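Local coordinates for protein NADH:ubiquinone oxidoreductase, Na translocating, C subunit (PDB 3LWX) that is a subunit of a sodium-translocating, membrane-linked redox complex and contains a domain of the FMN-binding family, at residues 104-118 and 130-144. Numbering follows the deposited sequence.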
loop_
_atom_site.group_PDB
_atom_site.type_symbol
_atom_site.label_atom_id
_atom_site.label_comp_id
_atom_site.label_asym_id
_atom_site.label_seq_id
_atom_site.Cartn_x
_atom_site.Cartn_y
_atom_site.Cartn_z
ATOM N N VAL A 104 7.916 2.334 -2.198
ATOM C CA VAL A 104 8.881 3.400 -2.302
ATOM C C VAL A 104 10.180 2.893 -2.929
ATOM O O VAL A 104 10.510 1.700 -2.885
ATOM C CB VAL A 104 9.182 4.079 -0.934
ATOM C CG1 VAL A 104 7.944 4.801 -0.399
ATOM C CG2 VAL A 104 9.704 3.087 0.106
ATOM N N ASP A 105 10.890 3.846 -3.512
ATOM C CA ASP A 105 12.200 3.642 -4.086
ATOM C C ASP A 105 13.227 3.311 -3.000
ATOM O O ASP A 105 12.936 3.311 -1.804
ATOM C CB ASP A 105 12.628 4.902 -4.825
ATOM C CG ASP A 105 11.822 5.175 -6.088
ATOM O OD1 ASP A 105 11.244 4.236 -6.676
ATOM O OD2 ASP A 105 11.800 6.349 -6.511
ATOM N N SER A 106 14.460 3.061 -3.424
ATOM C CA SER A 106 15.507 2.655 -2.489
ATOM C C SER A 106 15.848 3.730 -1.461
ATOM O O SER A 106 16.420 3.419 -0.417
ATOM C CB SER A 106 16.757 2.225 -3.249
ATOM O OG SER A 106 17.334 3.326 -3.924
ATOM N N ASP A 107 15.482 4.984 -1.739
ATOM C CA ASP A 107 15.655 6.076 -0.769
ATOM C C ASP A 107 14.664 6.009 0.410
ATOM O O ASP A 107 14.735 6.830 1.315
ATOM C CB ASP A 107 15.579 7.460 -1.435
ATOM C CG ASP A 107 14.191 7.848 -1.956
ATOM O OD1 ASP A 107 13.242 7.037 -1.913
ATOM O OD2 ASP A 107 14.066 9.021 -2.397
ATOM N N LYS A 108 13.735 5.052 0.388
ATOM C CA LYS A 108 12.772 4.880 1.478
ATOM C C LYS A 108 11.965 6.168 1.699
ATOM O O LYS A 108 11.597 6.498 2.824
ATOM C CB LYS A 108 13.437 4.341 2.757
ATOM C CG LYS A 108 13.967 2.924 2.538
ATOM C CD LYS A 108 14.363 2.212 3.818
ATOM C CE LYS A 108 15.520 2.844 4.545
ATOM N NZ LYS A 108 15.830 2.093 5.795
ATOM N N ASN A 109 11.614 6.829 0.595
ATOM C CA ASN A 109 10.926 8.113 0.668
ATOM C C ASN A 109 10.038 8.395 -0.544
ATOM O O ASN A 109 8.863 8.747 -0.393
ATOM C CB ASN A 109 11.953 9.253 0.839
ATOM C CG ASN A 109 11.301 10.582 1.204
ATOM O OD1 ASN A 109 10.164 10.615 1.654
ATOM N ND2 ASN A 109 12.022 11.685 1.010
ATOM N N THR A 110 10.611 8.248 -1.736
ATOM C CA THR A 110 9.923 8.567 -2.967
ATOM C C THR A 110 9.018 7.418 -3.374
ATOM O O THR A 110 9.457 6.286 -3.521
ATOM C CB THR A 110 10.913 8.856 -4.093
ATOM O OG1 THR A 110 11.830 9.871 -3.685
ATOM C CG2 THR A 110 10.186 9.303 -5.345
ATOM N N ILE A 111 7.742 7.705 -3.589
ATOM C CA ILE A 111 6.779 6.685 -3.951
ATOM C C ILE A 111 6.990 6.218 -5.382
ATOM O O ILE A 111 7.120 7.013 -6.317
ATOM C CB ILE A 111 5.338 7.192 -3.717
ATOM C CG1 ILE A 111 5.115 7.392 -2.210
ATOM C CG2 ILE A 111 4.285 6.222 -4.282
ATOM C CD1 ILE A 111 3.994 8.379 -1.845
ATOM N N TYR A 112 7.002 4.897 -5.552
ATOM C CA TYR A 112 7.181 4.232 -6.839
ATOM C C TYR A 112 5.823 3.816 -7.454
ATOM O O TYR A 112 5.636 3.881 -8.683
ATOM C CB TYR A 112 8.109 3.023 -6.655
ATOM C CG TYR A 112 8.395 2.237 -7.900
ATOM C CD1 TYR A 112 9.050 2.802 -8.978
ATOM C CD2 TYR A 112 8.022 0.912 -7.988
ATOM C CE1 TYR A 112 9.319 2.053 -10.133
ATOM C CE2 TYR A 112 8.303 0.140 -9.123
ATOM C CZ TYR A 112 8.947 0.716 -10.202
ATOM O OH TYR A 112 9.229 -0.022 -11.335
ATOM N N GLY A 113 4.872 3.420 -6.621
ATOM C CA GLY A 113 3.538 3.054 -7.094
ATOM C C GLY A 113 2.618 2.845 -5.918
ATOM O O GLY A 113 3.043 2.862 -4.768
ATOM N N ALA A 114 1.343 2.594 -6.215
ATOM C CA ALA A 114 0.319 2.465 -5.197
ATOM C C ALA A 114 -0.874 1.705 -5.752
ATOM O O ALA A 114 -1.115 1.716 -6.965
ATOM C CB ALA A 114 -0.127 3.850 -4.739
ATOM N N ASP A 115 -1.626 1.086 -4.848
ATOM C CA ASP A 115 -2.870 0.393 -5.180
ATOM C C ASP A 115 -3.807 0.556 -3.998
ATOM O O ASP A 115 -3.383 0.353 -2.858
ATOM C CB ASP A 115 -2.637 -1.097 -5.432
ATOM C CG ASP A 115 -3.855 -1.790 -6.015
ATOM O OD1 ASP A 115 -4.223 -1.409 -7.148
ATOM O OD2 ASP A 115 -4.412 -2.701 -5.368
ATOM N N PHE A 116 -5.074 0.868 -4.268
ATOM C CA PHE A 116 -6.061 1.035 -3.210
ATOM C C PHE A 116 -7.273 0.160 -3.487
ATOM O O PHE A 116 -7.740 0.081 -4.627
ATOM C CB PHE A 116 -6.492 2.505 -3.076
ATOM C CG PHE A 116 -5.340 3.446 -2.831
ATOM C CD1 PHE A 116 -4.784 3.582 -1.574
ATOM C CD2 PHE A 116 -4.793 4.174 -3.860
ATOM C CE1 PHE A 116 -3.715 4.427 -1.350
ATOM C CE2 PHE A 116 -3.716 5.013 -3.640
ATOM C CZ PHE A 116 -3.189 5.134 -2.392
ATOM N N SER A 117 -7.820 -0.382 -2.406
ATOM C CA SER A 117 -8.957 -1.267 -2.446
ATOM C C SER A 117 -9.980 -0.881 -1.385
ATOM O O SER A 117 -9.700 -0.130 -0.452
ATOM C CB SER A 117 -8.528 -2.712 -2.212
ATOM O OG SER A 117 -7.701 -3.182 -3.262
ATOM N N HIS A 118 -11.177 -1.440 -1.514
ATOM C CA HIS A 118 -12.255 -1.137 -0.589
ATOM C C HIS A 118 -13.291 -2.243 -0.607
ATOM O O HIS A 118 -13.418 -3.005 -1.568
ATOM C CB HIS A 118 -12.929 0.187 -0.959
ATOM C CG HIS A 118 -13.524 0.161 -2.323
ATOM N ND1 HIS A 118 -14.835 -0.200 -2.556
ATOM C CD2 HIS A 118 -12.945 0.325 -3.540
ATOM C CE1 HIS A 118 -15.041 -0.214 -3.859
ATOM N NE2 HIS A 118 -13.911 0.091 -4.481
ATOM N N SER A 130 -9.768 3.005 -6.524
ATOM C CA SER A 130 -9.178 1.791 -7.074
ATOM C C SER A 130 -8.733 1.909 -8.526
ATOM O O SER A 130 -8.223 0.948 -9.082
ATOM C CB SER A 130 -10.140 0.610 -6.922
ATOM O OG SER A 130 -10.342 0.297 -5.563
ATOM N N LYS A 131 -8.867 3.085 -9.116
ATOM C CA LYS A 131 -8.527 3.308 -10.513
ATOM C C LYS A 131 -7.165 3.975 -10.655
ATOM O O LYS A 131 -6.774 4.805 -9.822
ATOM C CB LYS A 131 -9.568 4.220 -11.168
ATOM C CG LYS A 131 -11.010 3.779 -11.043
ATOM C CD LYS A 131 -11.322 2.521 -11.819
ATOM C CE LYS A 131 -11.184 2.743 -13.316
ATOM N N PRO A 132 -6.444 3.675 -11.748
ATOM C CA PRO A 132 -5.134 4.304 -11.957
ATOM C C PRO A 132 -5.169 5.825 -12.012
ATOM O O PRO A 132 -4.182 6.464 -11.629
ATOM C CB PRO A 132 -4.663 3.718 -13.294
ATOM C CG PRO A 132 -5.391 2.465 -13.452
ATOM C CD PRO A 132 -6.693 2.583 -12.712
ATOM N N VAL A 133 -6.249 6.434 -12.486
ATOM C CA VAL A 133 -6.279 7.898 -12.531
ATOM C C VAL A 133 -6.041 8.468 -11.125
ATOM O O VAL A 133 -5.434 9.534 -10.982
ATOM C CB VAL A 133 -7.581 8.436 -13.180
ATOM C CG1 VAL A 133 -8.794 8.091 -12.345
ATOM C CG2 VAL A 133 -7.482 9.940 -13.402
ATOM N N PHE A 134 -6.488 7.762 -10.089
ATOM C CA PHE A 134 -6.236 8.193 -8.729
ATOM C C PHE A 134 -4.846 7.783 -8.226
ATOM O O PHE A 134 -4.068 8.612 -7.765
ATOM C CB PHE A 134 -7.298 7.639 -7.790
ATOM C CG PHE A 134 -7.092 8.045 -6.336
ATOM C CD1 PHE A 134 -7.291 9.355 -5.934
ATOM C CD2 PHE A 134 -6.686 7.124 -5.380
ATOM C CE1 PHE A 134 -7.082 9.726 -4.601
ATOM C CE2 PHE A 134 -6.493 7.492 -4.062
ATOM C CZ PHE A 134 -6.683 8.797 -3.681
ATOM N N SER A 135 -4.525 6.503 -8.348
ATOM C CA SER A 135 -3.290 6.005 -7.737
ATOM C C SER A 135 -2.018 6.484 -8.433
ATOM O O SER A 135 -0.988 6.647 -7.786
ATOM C CB SER A 135 -3.318 4.482 -7.659
ATOM O OG SER A 135 -3.471 3.889 -8.935
ATOM N N ASN A 136 -2.088 6.736 -9.741
ATOM C CA ASN A 136 -0.893 7.159 -10.468
ATOM C C ASN A 136 -0.341 8.481 -9.972
ATOM O O ASN A 136 0.855 8.735 -10.113
ATOM C CB ASN A 136 -1.154 7.306 -11.969
ATOM C CG ASN A 136 -1.281 5.991 -12.693
ATOM O OD1 ASN A 136 -0.827 4.939 -12.226
ATOM N ND2 ASN A 136 -1.847 6.058 -13.901
ATOM N N GLU A 137 -1.182 9.323 -9.376
ATOM C CA GLU A 137 -0.758 10.627 -8.891
ATOM C C GLU A 137 0.247 10.543 -7.749
ATOM O O GLU A 137 0.979 11.508 -7.487
ATOM C CB GLU A 137 -1.987 11.426 -8.450
ATOM C CG GLU A 137 -2.861 11.811 -9.615
ATOM C CD GLU A 137 -2.113 12.670 -10.604
ATOM O OE1 GLU A 137 -1.707 13.792 -10.228
ATOM O OE2 GLU A 137 -1.935 12.213 -11.758
ATOM N N PHE A 138 0.274 9.408 -7.041
ATOM C CA PHE A 138 1.209 9.256 -5.932
ATOM C C PHE A 138 2.651 9.056 -6.383
ATOM O O PHE A 138 3.580 9.312 -5.629
ATOM C CB PHE A 138 0.764 8.107 -5.015
ATOM C CG PHE A 138 -0.477 8.426 -4.216
ATOM C CD1 PHE A 138 -0.386 9.035 -2.988
ATOM C CD2 PHE A 138 -1.728 8.147 -4.717
ATOM C CE1 PHE A 138 -1.500 9.349 -2.260
ATOM C CE2 PHE A 138 -2.844 8.457 -3.997
ATOM C CZ PHE A 138 -2.739 9.042 -2.750
ATOM N N LYS A 139 2.851 8.597 -7.610
ATOM C CA LYS A 139 4.192 8.328 -8.102
ATOM C C LYS A 139 5.041 9.587 -8.055
ATOM O O LYS A 139 4.631 10.630 -8.548
ATOM C CB LYS A 139 4.118 7.795 -9.533
ATOM C CG LYS A 139 3.376 6.466 -9.652
ATOM C CD LYS A 139 3.207 6.033 -11.095
ATOM C CE LYS A 139 2.552 4.680 -11.189
ATOM N NZ LYS A 139 2.554 4.170 -12.613
ATOM N N GLY A 140 6.219 9.478 -7.457
ATOM C CA GLY A 140 7.137 10.600 -7.371
ATOM C C GLY A 140 6.947 11.488 -6.160
ATOM O O GLY A 140 7.780 12.337 -5.888
ATOM N N LYS A 141 5.837 11.321 -5.440
ATOM C CA LYS A 141 5.607 12.093 -4.225
ATOM C C LYS A 141 6.448 11.496 -3.092
ATOM O O LYS A 141 6.806 10.323 -3.135
ATOM C CB LYS A 141 4.119 12.106 -3.860
ATOM C CG LYS A 141 3.177 12.593 -4.956
ATOM C CD LYS A 141 3.449 14.019 -5.404
ATOM C CE LYS A 141 2.375 14.501 -6.413
ATOM N NZ LYS A 141 2.428 13.841 -7.751
ATOM N N LYS A 142 6.760 12.320 -2.101
ATOM C CA LYS A 142 7.612 11.933 -0.992
ATOM C C LYS A 142 6.840 11.910 0.318
ATOM O O LYS A 142 6.021 12.782 0.594
ATOM C CB LYS A 142 8.831 12.860 -0.890
ATOM C CG LYS A 142 9.844 12.625 -2.002
ATOM C CD LYS A 142 11.036 13.553 -1.903
ATOM C CE LYS A 142 12.124 13.191 -2.910
ATOM N NZ LYS A 142 13.298 14.096 -2.821
ATOM N N ILE A 143 7.151 10.913 1.140
ATOM C CA ILE A 143 6.552 10.706 2.457
ATOM C C ILE A 143 7.141 11.622 3.524
ATOM O O ILE A 143 6.465 11.998 4.491
ATOM C CB ILE A 143 6.740 9.215 2.879
ATOM C CG1 ILE A 143 5.903 8.321 1.964
ATOM C CG2 ILE A 143 6.369 8.990 4.343
ATOM C CD1 ILE A 143 6.192 6.828 2.089
ATOM N N PHE A 144 8.423 11.939 3.368
ATOM C CA PHE A 144 9.168 12.768 4.287
ATOM C C PHE A 144 9.571 14.062 3.598
ATOM O O PHE A 144 10.012 14.044 2.442
ATOM C CB PHE A 144 10.456 12.070 4.752
ATOM C CG PHE A 144 10.237 10.816 5.544
ATOM C CD1 PHE A 144 10.037 9.604 4.906
ATOM C CD2 PHE A 144 10.276 10.828 6.935
ATOM C CE1 PHE A 144 9.855 8.434 5.635
ATOM C CE2 PHE A 144 10.105 9.659 7.669
ATOM C CZ PHE A 144 9.885 8.460 7.016
HETATM O O HOH W 1 -1.084 3.446 -9.957
HETATM O O HOH W 2 -6.907 -1.222 -7.792
HETATM O O HOH W 3 -11.317 -2.296 -4.535
#
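Phe116, Phe134 and Phe138 form an aromatic cluster between edge strand 111-118 and the helical segment starting at Pro132. Phe134 turns its ring edge to the face of Phe116 in an offset edge-to-face pair, planes at 61° and CE2 3.7 Å from Phe116 CD2. Phe138 takes Phe116 CZ over one face, its ring oblique to that of Phe116. With CG anti to the backbone N (chi1 180°), Phe134 reaches inward from the helix. Met183 and Leu184 of helix 174-196 pack on Phe116 and Phe138 respectively. Farther along, Ile111 CB lies 3.4 Å from Phe138 O.

At Asn109-Ile111, backbone and amide bonds take over: Ile111 N gives a nearly straight bond to Lys141 O (2.8 Å), and Gly140 N, in a type II turn, returns one to Ile111 O. Asn109 extends this pairing, its O accepting from Ile143 N and its amide OD1 from Phe144 N at 2.8 Å; ND2 gives only a weak bond to Phe144 O. Within the type I turn Asp105-Lys108, Asp107 OD1 accepts from Asn109 N and Thr110 N (an Asx turn and Asx motif), while OD2 takes Thr110 OG1 through its syn lone pair.

At Phe116-His118, Ser130 OG donates to Phe116 O (2.8 Å) and sits at the edge of the His118 ring, while a water joins it to His118 N. The 130-144 segment is thus held against the sheet's outermost strand, away from strand 97-104, by polar clasps at both ends and aromatic packing between.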